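Eps1p (Saccharomyces cerevisiae, PDB 4TW5) is a yeast protein of the thioredoxin superfamily, built from thioredoxin-fold domains that carry CXXC disulfide motifs. Local coordinates at residues L27-F32 / I63-V68; P45-T50 / E108-F113; H155-W160 / A236-N241; P161-K166 / N205-P210. All coordinates share one frame; numbering follows the deposited sequence.

Contact 1 of 4, residues L27-F32 / I63-V68; sequences LHIIDF and ITFSQV
Leu27-Phe32 and Ile63-Val68 are neighbouring parallel strands in the sheet of the thioredoxin domain, paired one to one from Leu27 with Ile63 to Phe32 with Val68 and twisted by 26° against each other. Five backbone hydrogen bonds join them, their donors switching from strand to strand: Thr64 N gives to Leu27 O at 2.9 Å, Ile29 N to Thr64 O, Ser66 N to Ile29 O, Asp31 N to Ser66 O and Val68 N to Asp31 O. On the face of Ile29, Asp31, Phe65 and Gln67, Ile29 lies alongside the Phe65 ring. Its CG1 is anti to the carbonyl carbon (chi1 -60°), and the extended arm brings CD1 to Phe65 CE1 at 3.6 Å while CG2 meets CE1 and CD1 of the same ring. Asp31 and Gln67 run side by side too, but Gln67 NE2 reaches Asp31 OD2 only in a weak hydrogen bond of 3.4 Å. On the other face Val68 packs against Phe32, its CB 3.6 Å from Phe32 CD2, and its CG2 also touches Ile30 CG2 at 3.8 Å. Near the start of this face Ser66 OG sits at the edge of the His28 ring, in its plane, 3.4 Å from CD2; the polar partner of His28 NE2 is Glu22. Helix 19-23 packs on the His28, Ile30 and Phe32 side, helices 44-53 and 107-118 on the Ile29 and Phe65 side, and strand 87-92 adds its bonds along the far edge of 27-33.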
# COMPACT_ATOMS: atom_id res chain seq x y z
N LEU A 27 22.72 24.54 36.60
CA LEU A 27 21.65 23.67 37.12
C LEU A 27 21.92 23.16 38.52
O LEU A 27 23.06 22.94 38.91
CB LEU A 27 21.44 22.47 36.19
CG LEU A 27 20.96 22.82 34.79
CD1 LEU A 27 20.93 21.61 33.87
CD2 LEU A 27 19.56 23.37 34.94
N HIS A 28 20.86 22.99 39.30
CA HIS A 28 21.00 22.43 40.63
C HIS A 28 20.01 21.31 40.85
O HIS A 28 18.83 21.44 40.51
CB HIS A 28 20.84 23.51 41.68
CG HIS A 28 22.04 24.40 41.77
ND1 HIS A 28 22.29 25.39 40.86
CD2 HIS A 28 23.07 24.41 42.65
CE1 HIS A 28 23.43 26.00 41.17
NE2 HIS A 28 23.91 25.43 42.26
N ILE A 29 20.50 20.20 41.37
CA ILE A 29 19.65 19.11 41.78
C ILE A 29 19.62 19.07 43.30
O ILE A 29 20.61 18.72 43.93
CB ILE A 29 20.12 17.77 41.23
CG1 ILE A 29 20.14 17.79 39.69
CG2 ILE A 29 19.24 16.67 41.72
CD1 ILE A 29 20.70 16.52 39.10
N ILE A 30 18.51 19.47 43.89
CA ILE A 30 18.48 19.69 45.33
C ILE A 30 17.66 18.66 46.09
O ILE A 30 16.53 18.33 45.72
CB ILE A 30 17.93 21.08 45.66
CG1 ILE A 30 18.67 22.14 44.84
CG2 ILE A 30 18.09 21.37 47.16
CD1 ILE A 30 18.10 23.55 45.01
N ASP A 31 18.25 18.16 47.18
CA ASP A 31 17.56 17.25 48.07
C ASP A 31 16.98 18.00 49.27
O ASP A 31 17.70 18.32 50.22
CB ASP A 31 18.49 16.13 48.55
CG ASP A 31 17.88 15.31 49.68
OD1 ASP A 31 16.64 15.24 49.77
OD2 ASP A 31 18.64 14.73 50.48
N PHE A 32 15.69 18.31 49.22
CA PHE A 32 15.00 18.86 50.38
C PHE A 32 14.70 17.69 51.31
O PHE A 32 13.80 16.90 51.06
CB PHE A 32 13.73 19.60 49.96
CG PHE A 32 14.01 20.85 49.17
CD1 PHE A 32 14.22 20.79 47.80
CD2 PHE A 32 14.12 22.07 49.80
CE1 PHE A 32 14.52 21.94 47.09
CE2 PHE A 32 14.42 23.22 49.10
CZ PHE A 32 14.61 23.15 47.74
N ILE A 63 26.38 21.51 36.43
CA ILE A 63 25.30 20.95 37.24
C ILE A 63 25.82 20.64 38.63
O ILE A 63 26.85 20.02 38.77
CB ILE A 63 24.72 19.65 36.64
CG1 ILE A 63 24.22 19.86 35.22
CG2 ILE A 63 23.59 19.13 37.50
CD1 ILE A 63 23.90 18.54 34.54
N THR A 64 25.09 21.06 39.65
CA THR A 64 25.55 20.87 41.01
C THR A 64 24.52 20.11 41.84
O THR A 64 23.35 20.44 41.83
CB THR A 64 25.86 22.23 41.68
OG1 THR A 64 26.97 22.83 41.04
CG2 THR A 64 26.20 22.05 43.17
N PHE A 65 24.97 19.12 42.60
CA PHE A 65 24.08 18.52 43.58
C PHE A 65 24.16 19.27 44.90
O PHE A 65 25.24 19.46 45.46
CB PHE A 65 24.42 17.06 43.80
CG PHE A 65 24.06 16.16 42.65
CD1 PHE A 65 22.87 15.46 42.65
CD2 PHE A 65 24.94 15.99 41.58
CE1 PHE A 65 22.55 14.61 41.60
CE2 PHE A 65 24.63 15.14 40.54
CZ PHE A 65 23.43 14.45 40.54
N SER A 66 22.99 19.67 45.40
CA SER A 66 22.88 20.43 46.63
C SER A 66 21.80 19.84 47.55
O SER A 66 21.11 18.90 47.18
CB SER A 66 22.53 21.89 46.35
OG SER A 66 23.40 22.44 45.39
N GLN A 67 21.69 20.42 48.75
CA GLN A 67 20.74 19.98 49.76
C GLN A 67 20.18 21.15 50.50
O GLN A 67 20.77 22.22 50.52
CB GLN A 67 21.37 19.03 50.77
CG GLN A 67 21.44 17.60 50.35
CD GLN A 67 22.20 16.77 51.35
OE1 GLN A 67 23.21 17.21 51.89
NE2 GLN A 67 21.69 15.58 51.63
N VAL A 68 19.01 20.94 51.08
CA VAL A 68 18.41 21.89 51.99
C VAL A 68 17.85 21.13 53.21
O VAL A 68 16.96 20.30 53.05
CB VAL A 68 17.26 22.68 51.34
CG1 VAL A 68 16.55 23.51 52.38
CG2 VAL A 68 17.78 23.57 50.24

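Contact 2 of 4, residues P45-T50 / E108-F113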
# COMPACT_ATOMS: atom_id res chain seq x y z
N PRO A 45 23.58 8.76 52.64
CA PRO A 45 24.90 8.24 52.23
C PRO A 45 24.97 8.01 50.72
O PRO A 45 26.06 8.05 50.16
CB PRO A 45 25.02 6.93 53.00
CG PRO A 45 23.62 6.49 53.18
CD PRO A 45 22.79 7.72 53.34
N VAL A 46 23.84 7.74 50.09
CA VAL A 46 23.79 7.61 48.64
C VAL A 46 24.07 8.95 47.98
O VAL A 46 24.80 9.04 46.99
CB VAL A 46 22.42 7.08 48.18
CG1 VAL A 46 22.11 7.50 46.73
CG2 VAL A 46 22.35 5.58 48.35
N TRP A 47 23.54 10.01 48.58
CA TRP A 47 23.74 11.35 48.06
C TRP A 47 25.19 11.77 48.04
O TRP A 47 25.66 12.34 47.05
CB TRP A 47 22.96 12.35 48.90
CG TRP A 47 22.79 13.66 48.22
CD1 TRP A 47 23.59 14.75 48.34
CD2 TRP A 47 21.74 14.02 47.31
NE1 TRP A 47 23.10 15.77 47.57
CE2 TRP A 47 21.97 15.35 46.92
CE3 TRP A 47 20.63 13.34 46.79
CZ2 TRP A 47 21.14 16.02 46.02
CZ3 TRP A 47 19.80 14.01 45.90
CH2 TRP A 47 20.06 15.33 45.52
N MET A 48 25.90 11.49 49.12
CA MET A 48 27.28 11.91 49.23
C MET A 48 28.20 11.15 48.29
O MET A 48 29.18 11.69 47.79
CB MET A 48 27.77 11.76 50.66
CG MET A 48 26.94 12.53 51.67
SD MET A 48 27.54 12.32 53.35
CE MET A 48 26.17 13.04 54.26
N GLU A 49 27.91 9.88 48.08
CA GLU A 49 28.66 9.15 47.07
C GLU A 49 28.30 9.65 45.68
O GLU A 49 29.15 9.63 44.81
CB GLU A 49 28.47 7.64 47.20
CG GLU A 49 27.12 7.13 46.89
CD GLU A 49 26.96 5.73 47.42
OE1 GLU A 49 28.00 5.09 47.72
OE2 GLU A 49 25.80 5.28 47.54
N THR A 50 27.03 10.02 45.47
CA THR A 50 26.58 10.59 44.20
C THR A 50 27.42 11.83 43.91
O THR A 50 28.11 11.93 42.88
CB THR A 50 25.10 11.00 44.23
OG1 THR A 50 24.27 9.84 44.34
CG2 THR A 50 24.70 11.79 42.96
N GLU A 108 23.72 5.56 40.53
CA GLU A 108 23.52 5.38 39.11
C GLU A 108 22.33 6.24 38.62
O GLU A 108 22.45 6.96 37.62
CB GLU A 108 23.26 3.91 38.79
CG GLU A 108 24.47 2.99 38.91
CD GLU A 108 24.89 2.74 40.35
OE1 GLU A 108 24.03 2.84 41.25
OE2 GLU A 108 26.09 2.44 40.60
N SER A 109 21.21 6.17 39.33
CA SER A 109 20.00 6.86 38.87
C SER A 109 20.12 8.39 38.94
O SER A 109 19.59 9.09 38.09
CB SER A 109 18.78 6.42 39.66
OG SER A 109 18.79 6.97 40.95
N LEU A 110 20.80 8.90 39.95
CA LEU A 110 20.96 10.34 40.10
C LEU A 110 21.95 10.85 39.07
O LEU A 110 21.69 11.86 38.43
CB LEU A 110 21.44 10.68 41.52
CG LEU A 110 20.36 10.51 42.59
CD1 LEU A 110 20.91 10.84 43.98
CD2 LEU A 110 19.17 11.41 42.25
N ILE A 111 23.06 10.15 38.89
CA ILE A 111 24.01 10.54 37.86
C ILE A 111 23.35 10.58 36.47
O ILE A 111 23.53 11.54 35.73
CB ILE A 111 25.23 9.61 37.81
CG1 ILE A 111 25.99 9.67 39.13
CG2 ILE A 111 26.19 9.99 36.68
CD1 ILE A 111 26.34 11.06 39.59
N ALA A 112 22.59 9.54 36.14
CA ALA A 112 21.95 9.43 34.82
C ALA A 112 21.01 10.60 34.60
O ALA A 112 20.99 11.20 33.54
CB ALA A 112 21.21 8.09 34.68
N PHE A 113 20.24 10.92 35.64
CA PHE A 113 19.34 12.05 35.64
C PHE A 113 20.03 13.38 35.43
O PHE A 113 19.52 14.23 34.72
CB PHE A 113 18.55 12.08 36.95
CG PHE A 113 17.66 13.28 37.09
CD1 PHE A 113 16.58 13.47 36.25
CD2 PHE A 113 17.91 14.21 38.08
CE1 PHE A 113 15.77 14.58 36.40
CE2 PHE A 113 17.10 15.31 38.24
CZ PHE A 113 16.03 15.50 37.40
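Leu110 reaches from helix 108-113 into the flank of helix 45-50, and its path from CB outward accounts for most of the contact. Leu110 CB comes first, 3.7 Å from Thr50 CG2. CG stands anti to the carbonyl carbon (chi1 -72°), and the extended second torsion then carries CD1 on between three residues of the other helix. There Leu110 CD1 lies 3.5 Å from Thr50 OG1 and 3.8 Å from Trp47 CE3, with CZ3 of the same indole close behind; Val46 CG1 is a looser neighbour. The leucine crosses both Thr50 and Trp47 at about a right angle. Thr50 turns its hydroxyl back along its own helix, where Thr50 OG1 donates to Val46 O at 2.8 Å. That carbonyl also accepts the amide of Thr50, so two bonds grip one oxygen, and the hydroxyl beside the leucine methyl has its partner within the helix. Thr50 CG2, already against Leu110 CB, also meets Ile111 CD1 at 3.8 Å as the two side chains slide past each other in opposite directions. No hydrogen bond links the helices, whose axes cross at -47° and come within 9.9 Å. Trp47 packs on Ile29 and Asp31, while Thr50 and Leu110 share Phe65. This is the thioredoxin-fold arrangement: the helix after the first core strand and the C-terminal helix, here 44-53 and 107-118, pack together on one face of the sheet.

Contact 3 of 4, residues H155-W160 / A236-N241; sequences HLVSFW and ALVLPN
Val157 O accepts from Ala236 N at 2.8 Å, the shortest bond across this antiparallel pair, with the donor nearly along the C=O axis. The return bond, Val157 N to Ala236 O at 2.9 Å, closes the Val157-Ala236 hydrogen-bonded pair. Two residues along, His155 and Val238 make a second such pair: Val238 N gives to His155 O at 2.9 Å, and His155 N to Val238 O at 3.1 Å. Between them Leu156 and Leu237 form the non-hydrogen-bonded pair. Each sends CG anti to its backbone N (chi1 -164° and -175°), and each lays a methyl over the opposite backbone: Leu156 CD1 is 3.6 Å from Ala236 O, and Leu237 CD1 3.5 Å from His155 O. The two CD1 methyls meet each other at 4.0 Å. On the opposite face Val157 CG2 approaches Val238 CG2 at 4.2 Å, and Phe159, whose ring lies edge-to-face with Phe143, brings CE1 near the CB of Ala236. On its other flank strand 155-160 bonds to strand 200-205, which makes it an interior strand of the sheet. Four backbone amides are thus satisfied in pairs, and no side chain makes a hydrogen bond across the strands; methyls pack on each other and on opposite carbonyls. Direction and register come from the backbone, while both leucines face helix 259-265 and Leu156 also meets helix 180-196.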
# COMPACT_ATOMS: atom_id res chain seq x y z
N HIS A 155 14.96 0.34 21.49
CA HIS A 155 14.93 1.36 20.42
C HIS A 155 13.60 2.10 20.52
O HIS A 155 12.54 1.48 20.36
CB HIS A 155 15.01 0.75 19.01
CG HIS A 155 16.36 0.28 18.61
ND1 HIS A 155 16.96 -0.84 19.17
CD2 HIS A 155 17.23 0.74 17.67
CE1 HIS A 155 18.14 -1.04 18.60
NE2 HIS A 155 18.33 -0.09 17.69
N LEU A 156 13.65 3.38 20.86
CA LEU A 156 12.48 4.20 20.70
C LEU A 156 12.49 4.59 19.24
O LEU A 156 13.50 5.09 18.73
CB LEU A 156 12.52 5.42 21.60
CG LEU A 156 11.15 6.04 21.71
CD1 LEU A 156 10.19 4.98 22.28
CD2 LEU A 156 11.23 7.24 22.62
N VAL A 157 11.40 4.27 18.55
CA VAL A 157 11.31 4.57 17.13
C VAL A 157 10.14 5.50 16.82
O VAL A 157 9.01 5.33 17.33
CB VAL A 157 11.18 3.31 16.27
CG1 VAL A 157 11.16 3.67 14.77
CG2 VAL A 157 12.30 2.36 16.59
N SER A 158 10.44 6.50 16.00
CA SER A 158 9.48 7.49 15.55
C SER A 158 9.17 7.27 14.07
O SER A 158 10.05 6.92 13.28
CB SER A 158 10.02 8.91 15.79
OG SER A 158 11.20 9.11 15.06
N PHE A 159 7.91 7.51 13.72
CA PHE A 159 7.38 7.29 12.37
C PHE A 159 6.83 8.60 11.79
O PHE A 159 6.09 9.31 12.47
CB PHE A 159 6.28 6.21 12.40
CG PHE A 159 6.76 4.88 12.89
CD1 PHE A 159 6.90 4.64 14.25
CD2 PHE A 159 7.09 3.88 11.99
CE1 PHE A 159 7.36 3.42 14.70
CE2 PHE A 159 7.56 2.67 12.43
CZ PHE A 159 7.69 2.44 13.78
N TRP A 160 7.19 8.91 10.55
CA TRP A 160 6.92 10.25 9.98
C TRP A 160 6.20 10.22 8.64
O TRP A 160 6.50 9.37 7.80
CB TRP A 160 8.23 11.01 9.80
CG TRP A 160 8.99 11.19 11.07
CD1 TRP A 160 9.76 10.25 11.70
CD2 TRP A 160 9.07 12.38 11.86
NE1 TRP A 160 10.30 10.79 12.84
CE2 TRP A 160 9.90 12.10 12.95
CE3 TRP A 160 8.50 13.66 11.74
CZ2 TRP A 160 10.19 13.04 13.94
CZ3 TRP A 160 8.79 14.60 12.72
CH2 TRP A 160 9.62 14.29 13.81
N ALA A 236 6.91 4.45 18.96
CA ALA A 236 6.75 3.10 19.54
C ALA A 236 8.07 2.55 20.13
O ALA A 236 9.15 2.83 19.62
CB ALA A 236 6.23 2.16 18.49
N LEU A 237 7.98 1.73 21.17
CA LEU A 237 9.20 1.14 21.74
C LEU A 237 9.40 -0.30 21.27
O LEU A 237 8.44 -1.06 21.16
CB LEU A 237 9.15 1.17 23.26
CG LEU A 237 10.38 0.69 24.02
CD1 LEU A 237 11.60 1.56 23.72
CD2 LEU A 237 10.07 0.75 25.49
N VAL A 238 10.64 -0.62 20.89
CA VAL A 238 11.05 -1.98 20.56
C VAL A 238 11.94 -2.57 21.66
O VAL A 238 12.99 -2.02 21.99
CB VAL A 238 11.82 -2.06 19.23
CG1 VAL A 238 12.10 -3.52 18.89
CG2 VAL A 238 11.06 -1.37 18.08
N LEU A 239 11.50 -3.68 22.24
CA LEU A 239 12.27 -4.36 23.28
C LEU A 239 13.32 -5.25 22.65
O LEU A 239 13.03 -5.98 21.70
CB LEU A 239 11.34 -5.16 24.17
CG LEU A 239 10.36 -4.28 24.96
CD1 LEU A 239 9.50 -5.12 25.88
CD2 LEU A 239 11.11 -3.23 25.77
N PRO A 240 14.52 -5.24 23.22
CA PRO A 240 15.66 -6.00 22.67
C PRO A 240 15.56 -7.50 22.93
O PRO A 240 15.01 -7.94 23.96
CB PRO A 240 16.85 -5.40 23.42
CG PRO A 240 16.28 -4.99 24.75
CD PRO A 240 14.87 -4.53 24.47
N ASN A 241 16.07 -8.29 21.99
CA ASN A 241 16.21 -9.72 22.19
C ASN A 241 14.90 -10.48 22.52
O ASN A 241 14.95 -11.54 23.14
CB ASN A 241 17.27 -9.96 23.27
CG ASN A 241 18.68 -9.57 22.79
OD1 ASN A 241 19.11 -9.99 21.72
ND2 ASN A 241 19.35 -8.71 23.55

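Contact 4 of 4, residues P161-K166 / N205-P210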
# COMPACT_ATOMS: atom_id res chain seq x y z
N PRO A 161 5.30 11.19 8.41
CA PRO A 161 4.65 11.29 7.10
C PRO A 161 5.56 11.98 6.10
O PRO A 161 5.32 13.13 5.71
CB PRO A 161 3.40 12.14 7.40
CG PRO A 161 3.82 13.01 8.51
CD PRO A 161 4.91 12.30 9.29
N THR A 162 6.59 11.27 5.66
CA THR A 162 7.56 11.82 4.73
C THR A 162 8.35 10.69 4.12
O THR A 162 8.23 9.55 4.57
CB THR A 162 8.54 12.78 5.44
OG1 THR A 162 9.44 13.35 4.49
CG2 THR A 162 9.34 12.00 6.47
N LYS A 163 9.15 10.99 3.10
CA LYS A 163 10.05 9.99 2.54
C LYS A 163 11.48 10.55 2.52
O LYS A 163 12.42 9.86 2.14
CB LYS A 163 9.64 9.58 1.12
CG LYS A 163 9.91 10.68 0.13
CD LYS A 163 9.51 10.29 -1.28
CE LYS A 163 9.82 11.45 -2.23
NZ LYS A 163 9.40 11.12 -3.61
N ASP A 164 11.63 11.80 2.92
CA ASP A 164 12.89 12.50 2.72
C ASP A 164 13.73 12.71 3.98
O ASP A 164 14.73 13.41 3.94
CB ASP A 164 12.63 13.87 2.08
CG ASP A 164 12.16 13.75 0.67
OD1 ASP A 164 12.75 12.92 -0.07
OD2 ASP A 164 11.20 14.45 0.30
N MET A 165 13.35 12.09 5.08
CA MET A 165 14.09 12.32 6.31
C MET A 165 15.30 11.38 6.38
O MET A 165 15.15 10.18 6.53
CB MET A 165 13.19 12.16 7.54
CG MET A 165 13.91 12.47 8.86
SD MET A 165 12.81 12.40 10.30
CE MET A 165 11.84 13.87 10.09
N LYS A 166 16.49 11.94 6.23
CA LYS A 166 17.71 11.15 6.38
C LYS A 166 18.21 11.29 7.81
O LYS A 166 18.43 10.29 8.49
CB LYS A 166 18.78 11.62 5.41
CG LYS A 166 18.57 11.20 3.96
CD LYS A 166 19.51 10.08 3.58
CE LYS A 166 19.37 9.70 2.11
NZ LYS A 166 20.43 8.73 1.68
N ASN A 205 10.56 6.69 7.58
CA ASN A 205 9.82 7.40 6.55
C ASN A 205 8.65 6.54 6.10
O ASN A 205 8.82 5.61 5.31
CB ASN A 205 10.71 7.72 5.36
CG ASN A 205 11.79 8.70 5.69
OD1 ASN A 205 11.62 9.91 5.51
ND2 ASN A 205 12.91 8.21 6.23
N CYS A 206 7.46 6.83 6.60
CA CYS A 206 6.30 6.02 6.26
C CYS A 206 5.88 6.07 4.79
O CYS A 206 5.28 5.13 4.29
CB CYS A 206 5.13 6.41 7.14
SG CYS A 206 5.28 5.55 8.71
N GLU A 207 6.20 7.16 4.08
CA GLU A 207 5.88 7.21 2.66
C GLU A 207 6.69 6.19 1.86
O GLU A 207 6.21 5.67 0.86
CB GLU A 207 6.12 8.62 2.09
CG GLU A 207 5.15 9.64 2.64
CD GLU A 207 5.19 10.97 1.91
OE1 GLU A 207 5.59 11.01 0.72
OE2 GLU A 207 4.87 11.98 2.55
N SER A 208 7.91 5.90 2.33
CA SER A 208 8.81 4.92 1.71
C SER A 208 8.61 3.52 2.24
O SER A 208 9.23 2.59 1.74
CB SER A 208 10.27 5.29 1.95
OG SER A 208 10.45 6.66 1.78
N ASN A 209 7.81 3.37 3.29
CA ASN A 209 7.57 2.06 3.91
C ASN A 209 6.08 1.81 4.15
O ASN A 209 5.66 1.59 5.28
CB ASN A 209 8.33 1.95 5.24
CG ASN A 209 9.82 1.87 5.04
OD1 ASN A 209 10.32 0.83 4.63
ND2 ASN A 209 10.53 2.97 5.33
N PRO A 210 5.28 1.85 3.07
CA PRO A 210 3.83 1.85 3.26
C PRO A 210 3.30 0.60 3.94
O PRO A 210 2.47 0.72 4.85
CB PRO A 210 3.26 1.96 1.82
CG PRO A 210 4.37 1.54 0.92
CD PRO A 210 5.66 1.89 1.64
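Asn205 offers its whole amide to the backbone of Met165, and this two-way grip is the centre of the contact between two loops at the ends of neighbouring strands. Asn205 OD1 accepts from Met165 N at 2.8 Å, while Asn205 ND2 donates to Met165 O at 3.0 Å, in the amide plane and on a lone pair of that carbonyl. Asn205 CG is anti to its own carbonyl carbon (chi1 -67°), which aims the amide across at the turn of the other loop. Around Asn205 OD1 the packing is close: Thr162 CG2 lies 3.2 Å away and Met165 CB 3.4 Å. A second tie comes from Glu207 N, which gives to Thr162 O at 3.2 Å from above the carbonyl plane, and CB and CG of Glu207 pack on the same carbonyl. Ser208 OG rests close to Lys163 CB. In the next shell, Thr162 OG1 accepts from Asp164 N at 3.1 Å, an ST turn that shapes the loop whose Met165 amide Asn205 binds. Asn209 ND2 donates to Asn205 O, also 3.1 Å, bracing the backbone from which the amide projects. Further out, Met165 packs on Trp160, Cys206 is tied by a disulfide to Cys213, and Lys163 and Lys166 form salt bridges with Glu72 and Asp75 of the second subunit. With both ends of the Asn205 amide engaged, its rotation is fixed; two side-chain-to-backbone bonds and one backbone bond join the chain just beyond strand 155-160 to the end of strand 200-205, beside lysines that reach the neighbouring subunit.

In the fold
Contacts 1 and 2 belong to one thioredoxin domain and touch through Trp47, whose CZ2 comes within 3.1 Å of Ser66 O: the sheet of contact 1 is the floor on which the helices of contact 2 lie. Contacts 3 and 4 build the other half of the chain, the centre of contact 3 lying about 33 Å from that of contact 1. Contacts 1 and 3 are buried strand pairs, parallel and antiparallel respectively, bonded through backbone; contact 2 is buried helix packing without hydrogen bonds across it. Contact 4, only partly buried, continues from strand 155-160 of contact 3 and is held largely by a side-chain amide, with a second subunit nearby.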